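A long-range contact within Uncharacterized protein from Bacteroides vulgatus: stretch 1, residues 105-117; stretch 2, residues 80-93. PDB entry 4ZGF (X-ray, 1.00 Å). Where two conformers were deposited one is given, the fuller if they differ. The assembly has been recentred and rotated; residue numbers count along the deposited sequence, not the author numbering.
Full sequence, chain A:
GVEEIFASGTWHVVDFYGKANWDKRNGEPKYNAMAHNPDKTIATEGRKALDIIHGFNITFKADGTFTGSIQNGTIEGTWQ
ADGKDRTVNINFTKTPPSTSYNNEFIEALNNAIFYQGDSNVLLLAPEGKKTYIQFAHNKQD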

# COMPACT_ATOMS: atom_id res chain seq x y z
N PHE A 105 6.71 -2.82 2.59
CA PHE A 105 5.98 -2.02 1.61
C PHE A 105 6.38 -2.38 0.17
O PHE A 105 5.54 -2.58 -0.72
CB PHE A 105 6.22 -0.55 1.90
CG PHE A 105 5.55 0.39 0.95
CD1 PHE A 105 4.22 0.72 1.10
CD2 PHE A 105 6.23 0.89 -0.17
CE1 PHE A 105 3.58 1.61 0.23
CE2 PHE A 105 5.60 1.78 -1.04
CZ PHE A 105 4.28 2.13 -0.83
N ILE A 106 7.70 -2.43 -0.06
CA ILE A 106 8.22 -2.72 -1.39
C ILE A 106 7.77 -4.11 -1.85
O ILE A 106 7.38 -4.29 -3.00
CB ILE A 106 9.77 -2.54 -1.40
CG1 ILE A 106 10.12 -1.06 -1.24
CG2 ILE A 106 10.38 -3.08 -2.69
CD1 ILE A 106 11.58 -0.84 -0.79
N GLU A 107 7.79 -5.08 -0.95
CA GLU A 107 7.34 -6.41 -1.30
C GLU A 107 5.85 -6.42 -1.64
O GLU A 107 5.44 -7.05 -2.63
CB GLU A 107 7.66 -7.37 -0.15
CG GLU A 107 7.36 -8.83 -0.44
CD GLU A 107 8.34 -9.57 -1.43
OE1 GLU A 107 9.28 -9.01 -2.13
OE2 GLU A 107 8.04 -10.76 -1.61
N ALA A 108 5.02 -5.72 -0.87
CA ALA A 108 3.60 -5.67 -1.18
C ALA A 108 3.36 -5.07 -2.56
O ALA A 108 2.52 -5.56 -3.32
CB ALA A 108 2.84 -4.90 -0.11
N LEU A 109 4.09 -4.00 -2.89
CA LEU A 109 3.89 -3.39 -4.19
C LEU A 109 4.45 -4.26 -5.31
O LEU A 109 3.86 -4.34 -6.38
CB LEU A 109 4.48 -1.97 -4.25
CG LEU A 109 3.42 -0.92 -3.85
CD1 LEU A 109 2.90 -1.09 -2.45
CD2 LEU A 109 3.92 0.46 -4.14
N ASN A 110 5.61 -4.88 -5.08
CA ASN A 110 6.18 -5.76 -6.09
C ASN A 110 5.33 -6.99 -6.37
O ASN A 110 5.35 -7.48 -7.49
CB ASN A 110 7.57 -6.24 -5.67
CG ASN A 110 8.68 -5.41 -6.22
OD1 ASN A 110 8.61 -4.97 -7.37
ND2 ASN A 110 9.70 -5.14 -5.41
N ASN A 111 4.61 -7.47 -5.37
CA ASN A 111 3.78 -8.67 -5.55
C ASN A 111 2.37 -8.33 -5.98
O ASN A 111 1.58 -9.24 -6.28
CB ASN A 111 3.83 -9.53 -4.31
CG ASN A 111 5.20 -10.12 -4.07
OD1 ASN A 111 6.03 -10.25 -4.99
ND2 ASN A 111 5.44 -10.49 -2.84
N ALA A 112 2.00 -7.07 -5.97
CA ALA A 112 0.63 -6.69 -6.34
C ALA A 112 0.34 -7.12 -7.78
O ALA A 112 1.10 -6.81 -8.69
CB ALA A 112 0.44 -5.20 -6.20
N ILE A 113 -0.81 -7.75 -7.96
CA ILE A 113 -1.29 -8.08 -9.30
C ILE A 113 -2.75 -7.74 -9.52
O ILE A 113 -3.15 -7.60 -10.66
CB ILE A 113 -0.94 -9.50 -9.66
CG1 ILE A 113 -0.96 -9.73 -11.16
CG2 ILE A 113 -1.76 -10.45 -8.91
CD1 ILE A 113 -0.18 -10.99 -11.56
N PHE A 114 -3.55 -7.62 -8.45
CA PHE A 114 -4.94 -7.25 -8.54
C PHE A 114 -5.17 -5.94 -7.80
O PHE A 114 -4.52 -5.69 -6.78
CB PHE A 114 -5.83 -8.34 -7.93
CG PHE A 114 -5.66 -9.68 -8.55
CD1 PHE A 114 -5.91 -9.87 -9.90
CD2 PHE A 114 -5.19 -10.76 -7.81
CE1 PHE A 114 -5.74 -11.11 -10.49
CE2 PHE A 114 -5.03 -11.99 -8.41
CZ PHE A 114 -5.29 -12.15 -9.73
N TYR A 115 -6.12 -5.16 -8.28
CA TYR A 115 -6.52 -3.96 -7.56
C TYR A 115 -8.02 -3.82 -7.51
O TYR A 115 -8.75 -4.39 -8.33
CB TYR A 115 -5.89 -2.68 -8.19
CG TYR A 115 -6.50 -2.26 -9.51
CD1 TYR A 115 -7.62 -1.43 -9.55
CD2 TYR A 115 -6.00 -2.72 -10.71
CE1 TYR A 115 -8.22 -1.08 -10.74
CE2 TYR A 115 -6.58 -2.36 -11.92
CZ TYR A 115 -7.71 -1.56 -11.95
OH TYR A 115 -8.29 -1.21 -13.14
N GLN A 116 -8.47 -3.04 -6.54
CA GLN A 116 -9.84 -2.54 -6.56
C GLN A 116 -9.84 -1.22 -5.80
O GLN A 116 -8.94 -0.93 -5.00
CB GLN A 116 -10.82 -3.54 -5.94
CG GLN A 116 -10.62 -3.83 -4.46
CD GLN A 116 -11.58 -4.91 -3.96
OE1 GLN A 116 -12.81 -4.76 -4.09
NE2 GLN A 116 -11.05 -5.98 -3.40
N GLY A 117 -10.82 -0.40 -6.03
CA GLY A 117 -10.94 0.81 -5.25
C GLY A 117 -11.95 1.74 -5.77
O GLY A 117 -12.75 1.39 -6.64
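Stretch 2, residues 80-93: QADGKDRTVNINFT

How does the helix of stretch 1 meet stretch 2? The N-to-C directions of helix 105-111 and strand 87-92 differ by 133°, nearer antiparallel than parallel, with the axes 7.5 Å apart at closest. Ile-106 sets CG2 over one face of the Phe-92 ring, 4.2 Å from its centroid. One turn on, Leu-109 CB lies 3.8 Å from Phe-92 CZ, at the ring edge, while Leu-109 CG comes 4.1 Å from Ile-90 CD1.

What links the helix to the strand backbone? Two waters help. One water, its O 2.9 Å from Phe-92 N, accepts from that amide and donates to Asn-110 OD1, 2.7 Å from the same O; another accepts from Ile-90 N at 2.9 Å, near the carbonyls of Leu-109 and Ala-112.

Where do the backbones join directly? Past Ala-112, whose CB is 4.2 Å from Val-88 CG1, the chain closes in, extended from Phe-114 to Gln-116. Val-88 N donates to Ile-113 O at 2.9 Å and Tyr-115 N to Arg-86 O at 3.1 Å, bracketing a single bridge between Phe-114 and Thr-87. Strands 114-117 and 87-92 cross at 115°, and the two share this one bridge.

What does Tyr-115 cover? Its ring takes Arg-86 CB over one face, 4.1 Å from the centroid, and its OH reaches to 3.4 Å from Gly-83 CA. Beyond it, Gln-116 CB lies 3.9 Å from Arg-86 NH1.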

# COMPACT_ATOMS: atom_id res chain seq x y z
N GLN A 80 1.89 -0.34 -14.89
CA GLN A 80 0.87 -0.60 -15.92
C GLN A 80 -0.34 -1.23 -15.24
O GLN A 80 -0.17 -1.98 -14.28
CB GLN A 80 1.47 -1.53 -17.01
CG GLN A 80 2.79 -1.09 -17.65
CD GLN A 80 4.08 -1.43 -16.89
OE1 GLN A 80 4.21 -2.53 -16.27
NE2 GLN A 80 5.06 -0.50 -16.94
N ALA A 81 -1.55 -0.94 -15.71
CA ALA A 81 -2.73 -1.61 -15.20
C ALA A 81 -3.66 -1.89 -16.35
O ALA A 81 -3.63 -1.24 -17.40
CB ALA A 81 -3.40 -0.77 -14.13
N ASP A 82 -4.50 -2.89 -16.16
CA ASP A 82 -5.50 -3.30 -17.14
C ASP A 82 -6.87 -3.21 -16.49
O ASP A 82 -7.16 -4.00 -15.56
CB ASP A 82 -5.18 -4.69 -17.64
CG ASP A 82 -6.10 -5.16 -18.75
OD1 ASP A 82 -7.13 -4.53 -19.03
OD2 ASP A 82 -5.72 -6.17 -19.38
N GLY A 83 -7.71 -2.30 -16.96
CA GLY A 83 -9.01 -2.13 -16.37
C GLY A 83 -10.02 -3.18 -16.78
O GLY A 83 -11.12 -3.22 -16.21
N LYS A 84 -9.68 -4.01 -17.76
CA LYS A 84 -10.58 -5.06 -18.21
C LYS A 84 -10.63 -6.21 -17.22
O LYS A 84 -11.66 -6.90 -17.14
CB LYS A 84 -10.20 -5.53 -19.60
CG LYS A 84 -10.13 -4.39 -20.64
CD LYS A 84 -9.83 -4.82 -22.06
CE LYS A 84 -8.60 -5.69 -22.22
NZ LYS A 84 -7.36 -4.95 -21.86
N ASP A 85 -9.53 -6.46 -16.52
CA ASP A 85 -9.47 -7.52 -15.52
C ASP A 85 -9.01 -7.04 -14.15
O ASP A 85 -8.82 -7.83 -13.22
CB ASP A 85 -8.67 -8.70 -16.01
CG ASP A 85 -7.29 -8.33 -16.41
OD1 ASP A 85 -6.85 -7.22 -16.10
OD2 ASP A 85 -6.60 -9.15 -17.10
N ARG A 86 -8.85 -5.74 -14.00
CA ARG A 86 -8.40 -5.13 -12.74
C ARG A 86 -7.08 -5.72 -12.23
O ARG A 86 -6.92 -6.10 -11.07
CB ARG A 86 -9.50 -5.06 -11.68
CG ARG A 86 -10.59 -4.09 -12.06
CD ARG A 86 -11.63 -3.92 -10.95
NE ARG A 86 -12.44 -5.13 -10.83
CZ ARG A 86 -13.22 -5.41 -9.78
NH1 ARG A 86 -13.28 -4.58 -8.74
NH2 ARG A 86 -13.95 -6.52 -9.78
N THR A 87 -6.11 -5.76 -13.15
CA THR A 87 -4.76 -6.20 -12.83
C THR A 87 -3.78 -5.03 -12.91
O THR A 87 -4.01 -4.01 -13.56
CB THR A 87 -4.31 -7.35 -13.73
OG1 THR A 87 -4.38 -6.96 -15.10
CG2 THR A 87 -5.11 -8.61 -13.45
N VAL A 88 -2.63 -5.21 -12.24
CA VAL A 88 -1.61 -4.16 -12.12
C VAL A 88 -0.23 -4.83 -12.11
O VAL A 88 -0.05 -5.95 -11.63
CB VAL A 88 -1.85 -3.30 -10.87
CG1 VAL A 88 -1.83 -4.12 -9.58
CG2 VAL A 88 -0.88 -2.14 -10.78
N ASN A 89 0.76 -4.07 -12.60
CA ASN A 89 2.17 -4.50 -12.59
C ASN A 89 3.01 -3.29 -12.26
O ASN A 89 3.14 -2.37 -13.08
CB ASN A 89 2.54 -5.08 -13.95
CG ASN A 89 3.89 -5.75 -13.97
OD1 ASN A 89 4.62 -5.75 -12.98
ND2 ASN A 89 4.21 -6.38 -15.10
N ILE A 90 3.60 -3.28 -11.05
CA ILE A 90 4.50 -2.22 -10.58
C ILE A 90 5.93 -2.71 -10.71
O ILE A 90 6.22 -3.90 -10.44
CB ILE A 90 4.13 -1.85 -9.13
CG1 ILE A 90 2.71 -1.25 -9.10
CG2 ILE A 90 5.12 -0.87 -8.53
CD1 ILE A 90 2.11 -1.08 -7.73
N ASN A 91 6.81 -1.80 -11.11
CA ASN A 91 8.24 -2.11 -11.34
C ASN A 91 9.06 -1.04 -10.69
O ASN A 91 8.90 0.15 -11.00
CB ASN A 91 8.52 -2.12 -12.84
CG ASN A 91 7.39 -2.80 -13.58
OD1 ASN A 91 7.05 -3.95 -13.29
ND2 ASN A 91 6.75 -2.07 -14.51
N PHE A 92 9.96 -1.39 -9.78
CA PHE A 92 10.82 -0.39 -9.13
C PHE A 92 12.11 -0.19 -9.92
O PHE A 92 12.77 -1.14 -10.33
CB PHE A 92 11.18 -0.82 -7.72
CG PHE A 92 10.04 -0.69 -6.74
CD1 PHE A 92 9.12 -1.74 -6.58
CD2 PHE A 92 9.88 0.45 -5.96
CE1 PHE A 92 8.08 -1.60 -5.69
CE2 PHE A 92 8.85 0.55 -5.07
CZ PHE A 92 7.94 -0.47 -4.93
N THR A 93 12.50 1.09 -10.04
CA THR A 93 13.83 1.47 -10.54
C THR A 93 14.71 2.08 -9.48
O THR A 93 15.93 2.11 -9.64
CB THR A 93 13.74 2.35 -11.78
OG1 THR A 93 12.95 3.50 -11.49
CG2 THR A 93 13.08 1.59 -12.94
O HOH W 1 -12.49 -1.69 -8.37
O HOH W 2 3.27 -5.23 -8.93
O HOH W 3 7.55 -6.52 -9.52
O HOH W 4 10.17 -4.23 -9.44